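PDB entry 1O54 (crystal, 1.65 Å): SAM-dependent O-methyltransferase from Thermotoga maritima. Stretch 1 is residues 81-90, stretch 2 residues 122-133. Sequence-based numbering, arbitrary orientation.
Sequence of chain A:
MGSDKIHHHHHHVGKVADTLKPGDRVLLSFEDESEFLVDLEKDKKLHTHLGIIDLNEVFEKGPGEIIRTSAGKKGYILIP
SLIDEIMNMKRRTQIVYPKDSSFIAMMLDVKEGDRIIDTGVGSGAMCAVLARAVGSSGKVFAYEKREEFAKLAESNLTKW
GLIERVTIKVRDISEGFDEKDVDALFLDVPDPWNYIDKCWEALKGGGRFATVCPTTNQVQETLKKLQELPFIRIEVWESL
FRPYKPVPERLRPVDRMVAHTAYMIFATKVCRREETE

Stretch 1, residues 81-90: SLIDEIMNMK
Stretch 2, residues 122-133: GSGAMCAVLARA

This is a small, nearly antiparallel helix-on-helix contact held by apolar side chains and by the face of an arginine, with no hydrogen bond passing between the two stretches. Helix 82-87 and helix 125-133 run at 164° to one another, their axes 10.8 Å apart at closest approach, and together the stretches bury 344 Å².

The register follows the antiparallel order: Leu82 lies across from Ala128 (CA to CA 8.2 Å), Ile86 from Ala125 (CA to CA 5.9 Å), and Met89, beyond the first helix, from Ser123 (CA to CA 8.5 Å), ahead of the second. Stepping forward along one chain means stepping back along the other.

The first helix is capped by its own stretch. Ser81 (chi1 p, phi/psi -85/170) is the N-cap; Asp84 N donates to Ser81 OG at 3.0 Å, and Ser81 N returns a bond to Asp84 OD2 at 2.9 Å. Leu82 through Met87 are helical, near -60/-42, and Asn88 breaks away at -92/31, its ND2 bonding to Asp84 O at 2.9 Å. The second helix is approached through Gly122 at 64/-132, Ser123 at -72/-13 and the N-cap Gly124 at 89/9, where a CB would be jammed against the preceding carbonyl oxygen. Ser123, chi1 p, makes a local hydrogen bond, its OG accepting from Ala125 N 3.3 Å away. From Ala125 onward the backbone is regular helix, though the bond from Val129 N to Ala125 O is weak at 3.4 Å.

At the alanines the pattern is large against small. Leu82 (chi1 t, chi2 p), pointing toward the second helix, gives the most area, 92 Å²: its CD1 sits 4.0 Å from Ala128 CB. One turn on, Ile86 (chi1 m, chi2 t) places CG1 3.8 Å from Ala125 CB; a methyl group there accompanies the closest CA pair of the register. Leu82 also meets a branched partner, its CD2 lying 4.3 Å from CG2 of Val129 (chi1 t).

Arg132, one turn past Ala128, reaches across toward Leu82, slanting back toward the start of its own helix, with chi1 m and chi2, chi3 and chi4 all near t. Its NH1 comes 3.7 Å from Leu82 CB, which covers one face of the guanidinium. Such a flat face tolerates hydrocarbon, while NH1 and NH2 find hydrogen-bond partners elsewhere in the structure. At the other end, Met89 (phi/psi -68/110; chi1 t, chi2 p, chi3 -120°) brings SD to 3.9 Å from Ser123 CB, a van der Waals contact that carries the packing beyond both helices.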

ATOM      1  N   SER A  81     -14.152   6.561 -23.141  1.00 25.69           N
ATOM      2  CA  SER A  81     -14.954   6.358 -21.926  1.00 25.40           C
ATOM      3  C   SER A  81     -14.997   7.678 -21.159  1.00 24.41           C
ATOM      4  O   SER A  81     -14.241   8.613 -21.428  1.00 24.95           O
ATOM      5  CB  SER A  81     -14.350   5.271 -21.035  1.00 25.69           C
ATOM      6  OG  SER A  81     -13.038   5.632 -20.624  1.00 25.51           O
ATOM      7  N   LEU A  82     -15.854   7.717 -20.148  1.00 23.78           N
ATOM      8  CA  LEU A  82     -15.869   8.846 -19.251  1.00 24.08           C
ATOM      9  C   LEU A  82     -14.517   8.983 -18.579  1.00 23.63           C
ATOM     10  O   LEU A  82     -14.008  10.071 -18.491  1.00 23.44           O
ATOM     11  CB  LEU A  82     -17.002   8.675 -18.260  1.00 25.06           C
ATOM     12  CG  LEU A  82     -17.124   9.788 -17.229  1.00 25.31           C
ATOM     13  CD1 LEU A  82     -17.299  11.127 -17.892  1.00 24.95           C
ATOM     14  CD2 LEU A  82     -18.263   9.514 -16.273  1.00 26.21           C
ATOM     15  N   ILE A  83     -13.916   7.877 -18.153  1.00 24.42           N
ATOM     16  CA  ILE A  83     -12.546   7.949 -17.586  1.00 25.80           C
ATOM     17  C   ILE A  83     -11.579   8.583 -18.558  1.00 25.76           C
ATOM     18  O   ILE A  83     -10.810   9.523 -18.213  1.00 25.66           O
ATOM     19  CB  ILE A  83     -12.036   6.558 -17.179  1.00 26.51           C
ATOM     20  CG1 ILE A  83     -12.742   6.072 -15.917  1.00 28.36           C
ATOM     21  CG2 ILE A  83     -10.514   6.603 -16.916  1.00 27.77           C
ATOM     22  CD1 ILE A  83     -12.404   4.623 -15.482  1.00 29.71           C
ATOM     23  N   ASP A  84     -11.619   8.130 -19.814  1.00 25.43           N
ATOM     24  CA  ASP A  84     -10.769   8.747 -20.830  1.00 27.38           C
ATOM     25  C   ASP A  84     -10.956  10.249 -20.906  1.00 27.43           C
ATOM     26  O   ASP A  84      -9.961  10.996 -20.969  1.00 27.56           O
ATOM     27  CB  ASP A  84     -11.001   8.180 -22.231  1.00 27.55           C
ATOM     28  CG  ASP A  84     -10.660   6.712 -22.348  1.00 30.62           C
ATOM     29  OD1 ASP A  84      -9.708   6.222 -21.674  1.00 33.64           O
ATOM     30  OD2 ASP A  84     -11.303   5.964 -23.119  1.00 31.49           O
ATOM     31  N   GLU A  85     -12.211  10.695 -20.907  1.00 27.58           N
ATOM     32  CA  GLU A  85     -12.522  12.126 -20.947  1.00 28.27           C
ATOM     33  C   GLU A  85     -12.019  12.867 -19.714  1.00 29.33           C
ATOM     34  O   GLU A  85     -11.441  13.935 -19.850  1.00 31.02           O
ATOM     35  CB  GLU A  85     -14.016  12.376 -21.100  1.00 28.83           C
ATOM     36  CG  GLU A  85     -14.575  11.937 -22.456  1.00 30.86           C
ATOM     37  CD  GLU A  85     -14.340  12.932 -23.577  1.00 35.61           C
ATOM     38  OE1 GLU A  85     -13.765  14.009 -23.345  1.00 38.86           O
ATOM     39  OE2 GLU A  85     -14.734  12.634 -24.730  1.00 39.41           O
ATOM     40  N   ILE A  86     -12.233  12.295 -18.543  1.00 29.46           N
ATOM     41  CA  ILE A  86     -11.779  12.903 -17.286  1.00 31.40           C
ATOM     42  C   ILE A  86     -10.264  13.005 -17.264  1.00 33.37           C
ATOM     43  O   ILE A  86      -9.712  14.060 -16.913  1.00 33.87           O
ATOM     44  CB  ILE A  86     -12.316  12.118 -16.124  1.00 31.42           C
ATOM     45  CG1 ILE A  86     -13.803  12.402 -15.950  1.00 31.86           C
ATOM     46  CG2 ILE A  86     -11.564  12.432 -14.798  1.00 31.93           C
ATOM     47  CD1 ILE A  86     -14.489  11.411 -15.123  1.00 31.52           C
ATOM     48  N   MET A  87      -9.576  11.948 -17.673  1.00 34.93           N
ATOM     49  CA  MET A  87      -8.106  11.962 -17.646  1.00 37.84           C
ATOM     50  C   MET A  87      -7.473  12.824 -18.737  1.00 41.29           C
ATOM     51  O   MET A  87      -6.431  13.455 -18.475  1.00 42.55           O
ATOM     52  CB  MET A  87      -7.534  10.549 -17.726  1.00 37.48           C
ATOM     53  CG  MET A  87      -7.966   9.620 -16.625  1.00 38.52           C
ATOM     54  SD  MET A  87      -7.584  10.205 -14.944  1.00 39.32           S
ATOM     55  CE  MET A  87      -5.792   9.874 -14.920  1.00 42.85           C
ATOM     56  N   ASN A  88      -8.076  12.869 -19.929  1.00 43.82           N
ATOM     57  CA  ASN A  88      -7.519  13.611 -21.101  1.00 46.68           C
ATOM     58  C   ASN A  88      -8.052  15.025 -21.143  1.00 48.54           C
ATOM     59  O   ASN A  88      -8.150  15.689 -22.225  1.00 48.93           O
ATOM     60  CB  ASN A  88      -7.838  12.904 -22.416  1.00 47.38           C
ATOM     61  CG  ASN A  88      -6.949  11.698 -22.653  1.00 49.36           C
ATOM     62  OD1 ASN A  88      -5.852  11.823 -23.228  1.00 52.19           O
ATOM     63  ND2 ASN A  88      -7.404  10.531 -22.206  1.00 49.21           N
ATOM     64  N   MET A  89      -8.305  15.480 -19.924  1.00 49.85           N
ATOM     65  CA  MET A  89      -8.965  16.706 -19.602  1.00 51.65           C
ATOM     66  C   MET A  89      -7.997  17.784 -20.032  1.00 53.36           C
ATOM     67  O   MET A  89      -6.934  17.928 -19.432  1.00 54.44           O
ATOM     68  CB  MET A  89      -9.179  16.678 -18.085  1.00 50.95           C
ATOM     69  CG  MET A  89     -10.021  17.716 -17.436  1.00 50.69           C
ATOM     70  SD  MET A  89     -11.833  17.515 -17.613  1.00 47.31           S
ATOM     71  CE  MET A  89     -12.016  19.322 -18.570  1.00 36.76           C
ATOM     72  N   LYS A  90      -8.357  18.505 -21.098  1.00 55.05           N
ATOM     73  CA  LYS A  90      -7.486  19.467 -21.744  1.00 56.01           C
ATOM     74  C   LYS A  90      -7.540  20.804 -21.026  1.00 56.59           C
ATOM     75  O   LYS A  90      -6.848  21.741 -21.418  1.00 57.73           O
ATOM     76  CB  LYS A  90      -7.890  19.657 -23.220  1.00 56.44           C
ATOM     77  N   GLY A 122     -16.153  22.370 -10.344  1.00 25.09           N
ATOM     78  CA  GLY A 122     -14.913  22.335 -11.120  1.00 25.93           C
ATOM     79  C   GLY A 122     -15.167  22.000 -12.568  1.00 25.64           C
ATOM     80  O   GLY A 122     -16.067  22.548 -13.204  1.00 26.35           O
ATOM     81  N   SER A 123     -14.393  21.049 -13.082  1.00 26.26           N
ATOM     82  CA  SER A 123     -14.536  20.547 -14.445  1.00 26.86           C
ATOM     83  C   SER A 123     -15.782  19.677 -14.656  1.00 25.87           C
ATOM     84  O   SER A 123     -16.156  19.375 -15.775  1.00 26.92           O
ATOM     85  CB  SER A 123     -13.318  19.691 -14.780  1.00 27.74           C
ATOM     86  OG  SER A 123     -13.442  18.427 -14.120  1.00 30.41           O
ATOM     87  N   GLY A 124     -16.429  19.266 -13.567  1.00 26.20           N
ATOM     88  CA  GLY A 124     -17.580  18.393 -13.661  1.00 25.89           C
ATOM     89  C   GLY A 124     -17.262  16.921 -13.641  1.00 26.68           C
ATOM     90  O   GLY A 124     -18.171  16.101 -13.865  1.00 25.75           O
ATOM     91  N   ALA A 125     -16.002  16.551 -13.347  1.00 26.64           N
ATOM     92  CA  ALA A 125     -15.617  15.129 -13.411  1.00 26.25           C
ATOM     93  C   ALA A 125     -16.408  14.283 -12.403  1.00 26.45           C
ATOM     94  O   ALA A 125     -17.043  13.267 -12.762  1.00 27.48           O
ATOM     95  CB  ALA A 125     -14.116  14.955 -13.205  1.00 26.06           C
ATOM     96  N   MET A 126     -16.418  14.679 -11.137  1.00 25.14           N
ATOM     97  CA  MET A 126     -17.193  13.952 -10.128  1.00 24.77           C
ATOM     98  C   MET A 126     -18.699  14.095 -10.409  1.00 23.17           C
ATOM     99  O   MET A 126     -19.475  13.166 -10.222  1.00 24.01           O
ATOM    100  CB  MET A 126     -16.879  14.460  -8.747  1.00 25.14           C
ATOM    101  CG  MET A 126     -17.742  13.960  -7.662  1.00 27.98           C
ATOM    102  SD  MET A 126     -17.355  12.169  -7.446  1.00 38.22           S
ATOM    103  CE  MET A 126     -18.523  11.620  -6.389  1.00 41.71           C
ATOM    104  N   CYS A 127     -19.078  15.307 -10.800  1.00 23.44           N
ATOM    105  CA  CYS A 127     -20.466  15.614 -11.209  1.00 23.54           C
ATOM    106  C   CYS A 127     -20.993  14.603 -12.232  1.00 23.14           C
ATOM    107  O   CYS A 127     -22.099  14.043 -12.091  1.00 22.48           O
ATOM    108  CB  CYS A 127     -20.596  17.036 -11.711  1.00 25.17           C
ATOM    109  SG  CYS A 127     -22.345  17.499 -11.732  1.00 27.54           S
ATOM    110  N   ALA A 128     -20.161  14.308 -13.220  1.00 22.29           N
ATOM    111  CA  ALA A 128     -20.521  13.325 -14.233  1.00 23.07           C
ATOM    112  C   ALA A 128     -20.773  11.944 -13.682  1.00 22.66           C
ATOM    113  O   ALA A 128     -21.705  11.250 -14.125  1.00 22.91           O
ATOM    114  CB  ALA A 128     -19.418  13.282 -15.303  1.00 23.12           C
ATOM    115  N   VAL A 129     -19.930  11.507 -12.750  1.00 22.25           N
ATOM    116  CA  VAL A 129     -20.098  10.202 -12.143  1.00 22.78           C
ATOM    117  C   VAL A 129     -21.449  10.127 -11.401  1.00 23.21           C
ATOM    118  O   VAL A 129     -22.212   9.133 -11.492  1.00 22.83           O
ATOM    119  CB  VAL A 129     -18.924   9.886 -11.175  1.00 23.38           C
ATOM    120  CG1 VAL A 129     -19.173   8.631 -10.393  1.00 25.91           C
ATOM    121  CG2 VAL A 129     -17.641   9.785 -11.989  1.00 25.24           C
ATOM    122  N   LEU A 130     -21.745  11.179 -10.641  1.00 22.57           N
ATOM    123  CA  LEU A 130     -22.997  11.260  -9.904  1.00 23.01           C
ATOM    124  C   LEU A 130     -24.176  11.278 -10.885  1.00 22.90           C
ATOM    125  O   LEU A 130     -25.195  10.639 -10.623  1.00 23.09           O
ATOM    126  CB  LEU A 130     -22.992  12.532  -9.025  1.00 22.84           C
ATOM    127  CG  LEU A 130     -21.921  12.535  -7.905  1.00 23.88           C
ATOM    128  CD1 LEU A 130     -21.861  13.918  -7.229  1.00 25.16           C
ATOM    129  CD2 LEU A 130     -22.152  11.429  -6.874  1.00 25.91           C
ATOM    130  N   ALA A 131     -24.043  12.050 -11.962  1.00 22.99           N
ATOM    131  CA  ALA A 131     -25.116  12.154 -12.992  1.00 23.13           C
ATOM    132  C   ALA A 131     -25.423  10.778 -13.597  1.00 22.95           C
ATOM    133  O   ALA A 131     -26.580  10.429 -13.784  1.00 22.73           O
ATOM    134  CB  ALA A 131     -24.730  13.116 -14.079  1.00 24.31           C
ATOM    135  N   ARG A 132     -24.397   9.998 -13.922  1.00 22.12           N
ATOM    136  CA  ARG A 132     -24.637   8.654 -14.449  1.00 22.76           C
ATOM    137  C   ARG A 132     -25.410   7.833 -13.433  1.00 22.82           C
ATOM    138  O   ARG A 132     -26.370   7.113 -13.797  1.00 23.33           O
ATOM    139  CB  ARG A 132     -23.339   7.954 -14.799  1.00 22.49           C
ATOM    140  CG  ARG A 132     -22.755   8.417 -16.083  1.00 25.93           C
ATOM    141  CD  ARG A 132     -21.697   7.471 -16.566  1.00 27.07           C
ATOM    142  NE  ARG A 132     -21.357   7.739 -17.945  1.00 25.35           N
ATOM    143  CZ  ARG A 132     -20.372   7.102 -18.577  1.00 25.55           C
ATOM    144  NH1 ARG A 132     -19.676   6.189 -17.949  1.00 27.33           N
ATOM    145  NH2 ARG A 132     -20.127   7.378 -19.835  1.00 28.61           N
ATOM    146  N   ALA A 133     -25.032   7.942 -12.163  1.00 21.68           N
ATOM    147  CA  ALA A 133     -25.628   7.137 -11.127  1.00 22.24           C
ATOM    148  C   ALA A 133     -27.079   7.469 -10.759  1.00 22.70           C
ATOM    149  O   ALA A 133     -27.796   6.590 -10.282  1.00 23.37           O
ATOM    150  CB  ALA A 133     -24.771   7.174  -9.868  1.00 22.51           C
TER